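Local coordinates for 2'-deoxycytidine 5'-triphosphate deaminase (Agrobacterium tumefaciens, PDB 2R9Q), which probably deaminates dCTP to dUTP, ammonia being released, and thereby supplies the precursor of thymidine nucleotides, at residues Arg118-Thr123 against Glu316-Glu321; Lys182-Glu187 against Glu193-Thr198. All blocks are in the same frame, centred on the assembly; numbering follows the deposited sequence.

Contact 1 (Arg118-Thr123 against Glu316-Glu321); sequences RLDIFT and EVRSHE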
loop_
_atom_site.group_PDB
_atom_site.type_symbol
_atom_site.label_atom_id
_atom_site.label_comp_id
_atom_site.label_asym_id
_atom_site.label_seq_id
_atom_site.Cartn_x
_atom_site.Cartn_y
_atom_site.Cartn_z
ATOM N N ARG B 118 19.895 7.431 -4.958
ATOM C CA ARG B 118 19.065 8.628 -4.875
ATOM C C ARG B 118 17.734 8.464 -5.608
ATOM O O ARG B 118 16.808 9.245 -5.375
ATOM C CB ARG B 118 19.754 9.860 -5.447
ATOM C CG ARG B 118 21.156 10.157 -5.021
ATOM C CD ARG B 118 21.344 10.575 -3.586
ATOM N NE ARG B 118 22.773 10.459 -3.261
ATOM C CZ ARG B 118 23.674 11.425 -3.357
ATOM N NH1 ARG B 118 23.334 12.657 -3.688
ATOM N NH2 ARG B 118 24.934 11.152 -3.085
ATOM N N LEU B 119 17.643 7.475 -6.498
ATOM C CA LEU B 119 16.435 7.200 -7.218
ATOM C C LEU B 119 15.744 5.977 -6.666
ATOM O O LEU B 119 14.804 5.488 -7.286
ATOM C CB LEU B 119 16.722 6.976 -8.689
ATOM C CG LEU B 119 16.791 8.130 -9.687
ATOM C CD1 LEU B 119 17.307 9.399 -9.083
ATOM C CD2 LEU B 119 17.645 7.701 -10.884
ATOM N N ASP B 120 16.232 5.473 -5.538
ATOM C CA ASP B 120 15.626 4.349 -4.818
ATOM C C ASP B 120 15.458 3.111 -5.707
ATOM O O ASP B 120 14.404 2.487 -5.697
ATOM C CB ASP B 120 14.275 4.811 -4.230
ATOM C CG ASP B 120 13.766 3.958 -3.069
ATOM O OD1 ASP B 120 14.535 3.373 -2.257
ATOM O OD2 ASP B 120 12.536 3.924 -2.953
ATOM N N ILE B 121 16.492 2.782 -6.484
ATOM C CA ILE B 121 16.461 1.620 -7.384
ATOM C C ILE B 121 17.201 0.480 -6.707
ATOM O O ILE B 121 18.371 0.594 -6.434
ATOM C CB ILE B 121 17.068 1.867 -8.785
ATOM C CG1 ILE B 121 16.453 3.121 -9.434
ATOM C CG2 ILE B 121 16.894 0.607 -9.661
ATOM C CD1 ILE B 121 17.280 3.781 -10.616
ATOM N N PHE B 122 16.470 -0.582 -6.389
ATOM C CA PHE B 122 17.040 -1.820 -5.879
ATOM C C PHE B 122 17.775 -2.526 -6.998
ATOM O O PHE B 122 17.239 -2.708 -8.079
ATOM C CB PHE B 122 15.920 -2.663 -5.277
ATOM C CG PHE B 122 16.275 -4.063 -4.964
ATOM C CD1 PHE B 122 16.457 -4.460 -3.632
ATOM C CD2 PHE B 122 16.372 -5.006 -5.964
ATOM C CE1 PHE B 122 16.763 -5.740 -3.327
ATOM C CE2 PHE B 122 16.665 -6.330 -5.659
ATOM C CZ PHE B 122 16.867 -6.688 -4.323
ATOM N N THR B 123 19.017 -2.907 -6.726
ATOM C CA THR B 123 19.867 -3.647 -7.653
ATOM C C THR B 123 20.700 -4.724 -6.931
ATOM O O THR B 123 21.033 -4.583 -5.763
ATOM C CB THR B 123 20.824 -2.707 -8.509
ATOM O OG1 THR B 123 21.788 -2.072 -7.672
ATOM C CG2 THR B 123 20.040 -1.646 -9.268
ATOM N N GLU B 316 20.766 7.454 2.173
ATOM C CA GLU B 316 19.382 7.051 1.978
ATOM C C GLU B 316 18.952 6.189 3.168
ATOM O O GLU B 316 19.471 5.111 3.385
ATOM C CB GLU B 316 19.134 6.351 0.626
ATOM C CG GLU B 316 19.403 7.220 -0.622
ATOM C CD GLU B 316 20.871 7.272 -0.969
ATOM O OE1 GLU B 316 21.500 6.196 -0.987
ATOM O OE2 GLU B 316 21.406 8.381 -1.189
ATOM N N VAL B 317 17.997 6.695 3.925
ATOM C CA VAL B 317 17.505 6.050 5.121
ATOM C C VAL B 317 16.044 5.659 4.921
ATOM O O VAL B 317 15.230 6.428 4.389
ATOM C CB VAL B 317 17.671 6.995 6.351
ATOM C CG1 VAL B 317 17.060 6.422 7.590
ATOM C CG2 VAL B 317 19.117 7.387 6.538
ATOM N N ARG B 318 15.754 4.427 5.300
ATOM C CA ARG B 318 14.418 3.882 5.329
ATOM C C ARG B 318 14.186 3.184 6.672
ATOM O O ARG B 318 15.077 2.548 7.227
ATOM C CB ARG B 318 14.225 2.847 4.227
ATOM C CG ARG B 318 14.109 3.351 2.803
ATOM C CD ARG B 318 13.987 2.102 1.867
ATOM N NE ARG B 318 13.218 2.309 0.638
ATOM C CZ ARG B 318 11.880 2.342 0.552
ATOM N NH1 ARG B 318 11.321 2.531 -0.632
ATOM N NH2 ARG B 318 11.103 2.208 1.630
ATOM N N SER B 319 12.973 3.330 7.189
ATOM C CA SER B 319 12.543 2.561 8.341
ATOM C C SER B 319 11.927 1.259 7.857
ATOM O O SER B 319 11.348 1.173 6.759
ATOM C CB SER B 319 11.536 3.321 9.202
ATOM O OG SER B 319 10.327 3.395 8.529
ATOM N N HIS B 320 12.061 0.254 8.716
ATOM C CA HIS B 320 11.586 -1.079 8.425
ATOM C C HIS B 320 10.447 -1.502 9.341
ATOM O O HIS B 320 10.532 -1.393 10.567
ATOM C CB HIS B 320 12.760 -2.034 8.487
ATOM C CG HIS B 320 13.807 -1.687 7.481
ATOM N ND1 HIS B 320 13.496 -1.477 6.153
ATOM C CD2 HIS B 320 15.136 -1.439 7.608
ATOM C CE1 HIS B 320 14.591 -1.132 5.502
ATOM N NE2 HIS B 320 15.601 -1.102 6.357
ATOM N N GLU B 321 9.375 -1.955 8.704
ATOM C CA GLU B 321 8.180 -2.453 9.384
ATOM C C GLU B 321 7.371 -1.382 10.110
ATOM O O GLU B 321 6.219 -1.207 9.799
ATOM C CB GLU B 321 8.510 -3.614 10.323
ATOM C CG GLU B 321 8.935 -4.866 9.575
ATOM C CD GLU B 321 9.102 -6.033 10.513
ATOM O OE1 GLU B 321 9.944 -5.885 11.443
ATOM O OE2 GLU B 321 8.400 -7.064 10.327
#

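Contact 2 (Lys182-Glu187 against Glu193-Thr198); sequences KLHETE and ENPNVT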
loop_
_atom_site.group_PDB
_atom_site.type_symbol
_atom_site.label_atom_id
_atom_site.label_comp_id
_atom_site.label_asym_id
_atom_site.label_seq_id
_atom_site.Cartn_x
_atom_site.Cartn_y
_atom_site.Cartn_z
ATOM N N LYS B 182 45.364 6.108 13.605
ATOM C CA LYS B 182 46.611 6.697 13.087
ATOM C C LYS B 182 46.467 7.475 11.764
ATOM O O LYS B 182 47.067 8.531 11.603
ATOM C CB LYS B 182 47.672 5.611 12.910
ATOM C CG LYS B 182 48.131 4.990 14.220
ATOM C CD LYS B 182 49.373 4.088 14.014
ATOM C CE LYS B 182 49.333 2.802 14.918
ATOM N NZ LYS B 182 50.654 2.041 15.004
ATOM N N LEU B 183 45.693 6.944 10.814
ATOM C CA LEU B 183 45.420 7.645 9.549
ATOM C C LEU B 183 44.692 8.970 9.768
ATOM O O LEU B 183 44.940 9.923 9.048
ATOM C CB LEU B 183 44.616 6.768 8.589
ATOM C CG LEU B 183 44.292 7.334 7.198
ATOM C CD1 LEU B 183 45.563 7.636 6.425
ATOM C CD2 LEU B 183 43.412 6.370 6.428
ATOM N N HIS B 184 43.801 9.011 10.761
ATOM C CA HIS B 184 43.139 10.253 11.192
ATOM C C HIS B 184 44.134 11.243 11.791
ATOM O O HIS B 184 43.929 12.451 11.672
ATOM C CB HIS B 184 41.984 9.977 12.186
ATOM C CG HIS B 184 41.293 11.217 12.676
ATOM N ND1 HIS B 184 41.346 11.633 13.987
ATOM C CD2 HIS B 184 40.556 12.148 12.022
ATOM C CE1 HIS B 184 40.672 12.764 14.119
ATOM N NE2 HIS B 184 40.177 13.094 12.941
ATOM N N GLU B 185 45.196 10.743 12.433
ATOM C CA GLU B 185 46.271 11.608 12.951
ATOM C C GLU B 185 47.078 12.173 11.789
ATOM O O GLU B 185 47.222 13.390 11.668
ATOM C CB GLU B 185 47.186 10.860 13.925
ATOM N N THR B 186 47.582 11.284 10.930
ATOM C CA THR B 186 48.382 11.699 9.763
ATOM C C THR B 186 47.562 12.557 8.778
ATOM O O THR B 186 47.901 13.710 8.519
ATOM C CB THR B 186 49.085 10.492 9.042
ATOM O OG1 THR B 186 49.475 10.875 7.718
ATOM C CG2 THR B 186 48.196 9.278 8.951
ATOM N N GLU B 187 46.475 11.984 8.262
ATOM C CA GLU B 187 45.528 12.678 7.391
ATOM C C GLU B 187 44.310 13.053 8.241
ATOM O O GLU B 187 44.248 12.699 9.421
ATOM C CB GLU B 187 45.129 11.748 6.254
ATOM C CG GLU B 187 46.322 11.091 5.531
ATOM C CD GLU B 187 46.907 11.953 4.415
ATOM O OE1 GLU B 187 46.633 13.170 4.392
ATOM O OE2 GLU B 187 47.636 11.412 3.549
ATOM N N GLU B 193 38.152 16.358 16.105
ATOM C CA GLU B 193 39.118 15.593 16.912
ATOM C C GLU B 193 38.538 15.109 18.263
ATOM O O GLU B 193 38.355 15.907 19.186
ATOM C CB GLU B 193 40.387 16.416 17.133
ATOM C CG GLU B 193 41.175 16.638 15.831
ATOM C CD GLU B 193 42.382 17.567 16.000
ATOM O OE1 GLU B 193 43.138 17.393 16.995
ATOM O OE2 GLU B 193 42.578 18.458 15.126
ATOM N N ASN B 194 38.244 13.810 18.379
ATOM C CA ASN B 194 38.401 12.848 17.272
ATOM C C ASN B 194 37.167 11.920 17.116
ATOM O O ASN B 194 36.299 11.901 17.996
ATOM C CB ASN B 194 39.793 12.135 17.341
ATOM C CG ASN B 194 40.012 11.305 18.601
ATOM O OD1 ASN B 194 39.565 10.157 18.694
ATOM N ND2 ASN B 194 40.771 11.858 19.546
ATOM N N PRO B 195 37.058 11.189 15.982
ATOM C CA PRO B 195 35.835 10.436 15.710
ATOM C C PRO B 195 35.604 9.222 16.601
ATOM O O PRO B 195 36.486 8.824 17.349
ATOM C CB PRO B 195 36.054 9.950 14.274
ATOM C CG PRO B 195 37.516 9.781 14.189
ATOM C CD PRO B 195 38.037 10.990 14.897
ATOM N N ASN B 196 34.405 8.654 16.489
ATOM C CA ASN B 196 34.088 7.349 17.063
ATOM C C ASN B 196 34.471 6.225 16.104
ATOM O O ASN B 196 33.661 5.813 15.284
ATOM C CB ASN B 196 32.594 7.259 17.412
ATOM C CG ASN B 196 32.189 5.877 17.921
ATOM O OD1 ASN B 196 33.041 5.033 18.211
ATOM N ND2 ASN B 196 30.884 5.641 18.024
ATOM N N VAL B 197 35.708 5.739 16.227
ATOM C CA VAL B 197 36.196 4.573 15.466
ATOM C C VAL B 197 35.721 3.274 16.141
ATOM O O VAL B 197 35.774 3.147 17.348
ATOM C CB VAL B 197 37.748 4.583 15.329
ATOM C CG1 VAL B 197 38.229 3.442 14.436
ATOM C CG2 VAL B 197 38.226 5.912 14.788
ATOM N N THR B 198 35.255 2.323 15.335
ATOM C CA THR B 198 34.580 1.107 15.813
ATOM C C THR B 198 34.805 -0.077 14.849
ATOM O O THR B 198 35.813 -0.788 14.921
ATOM C CB THR B 198 33.030 1.347 15.993
ATOM O OG1 THR B 198 32.367 0.109 16.278
ATOM C CG2 THR B 198 32.394 1.979 14.738
#

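Contact 1 (Arg118-Thr123 against Glu316-Glu321)
Asp120 and Arg318 form the shorter of two salt bridges. The two side chains run toward each other from their two segments and meet as flat groups, carboxylate and guanidinium planes 28° apart. NH1 of Arg318 gives a hydrogen bond of 3.0 Å to the syn lone pair of Asp120 OD2, which sits somewhat out of the guanidinium plane; a second, weak one runs from Arg318 NE to Asp120 OD1 at 3.4 Å. Arg318, stretched out as far as NE, reaches from its strand to the carboxylate. The Asp120 carboxylate is further gripped by Thr152 OG1 at OD2 and Tyr293 OH at OD1, which should fix its rotation.

The dCTP deaminase N-terminal and C-terminal regions, both of the dUTPase clan, meet here: the chain leading into strand 121-127 meets the end of strand 311-319.

In the second bridge Arg118 and Glu316 cross at about a right angle, and NE of Arg118 lies 3.2 Å from Glu316 OE2, reached obliquely. A bend at chi2 (-68°) brings the Arg118 chain round to this carboxylate, although its CB points away from the strand. Its NH1 is engaged by the backbone of a bound peptide.

Contact 2 (Lys182-Glu187 against Glu193-Thr198)
NE2 of His184 is hydrogen-bonded to the backbone oxygen of Val190, in the loop leading to Glu193-Thr198, and so the ring is anchored at NE2 while Pro195 lies over one face. There CD of Pro195 stands over the ring in a CH-pi contact, 3.5 Å from the centroid of the His184 ring and 20° off the ring normal. It is shifted toward the rim, closest to His184 CE1 at 3.3 Å. His184 reaches the proline because its CG is anti to the backbone N (chi1 179°), which carries the imidazole away from the helix and across to the loop.

The contact closes the connection after helix 177-186: Glu187 is the first residue to leave helical geometry, and the chain runs back past the helix toward strand 202-205. Val197 packs against Glu177, Val180 and Leu181 of the same helix, extending the apposition beyond the ring.

Glu193 and Asn194, joined by a cis peptide bond, add lesser contacts to the same imidazole, both turning an aliphatic carbon to it at an oblique approach. CB of Asn194 lies 3.4 Å from His184 CE1, whereas the Asn194 amide turns away, its plane 55° from that of the ring. Farther out, the aliphatic CG of Glu193 reaches His184 CE1 at 4.3 Å.

How the contacts relate
Contact 1 is buried and contact 2 lies at the surface, their centres 30 Å apart and their nearest atoms about 17 Å apart. They share no helix or strand: contact 1 ties the chain before strand 121-127 to strand 311-319, joining the N-terminal and C-terminal regions across 193 residues, whereas contact 2 is local to the C-terminal region, folding a loop back on the helix before it. In sequence, contact 2 is nested within the chain closed off by contact 1. The chemistry differs accordingly. Charged groups pair in the interior in contact 1, near a second subunit, while a single imidazole packed against aliphatic carbons serves in contact 2, which no other chain of the assembly touches.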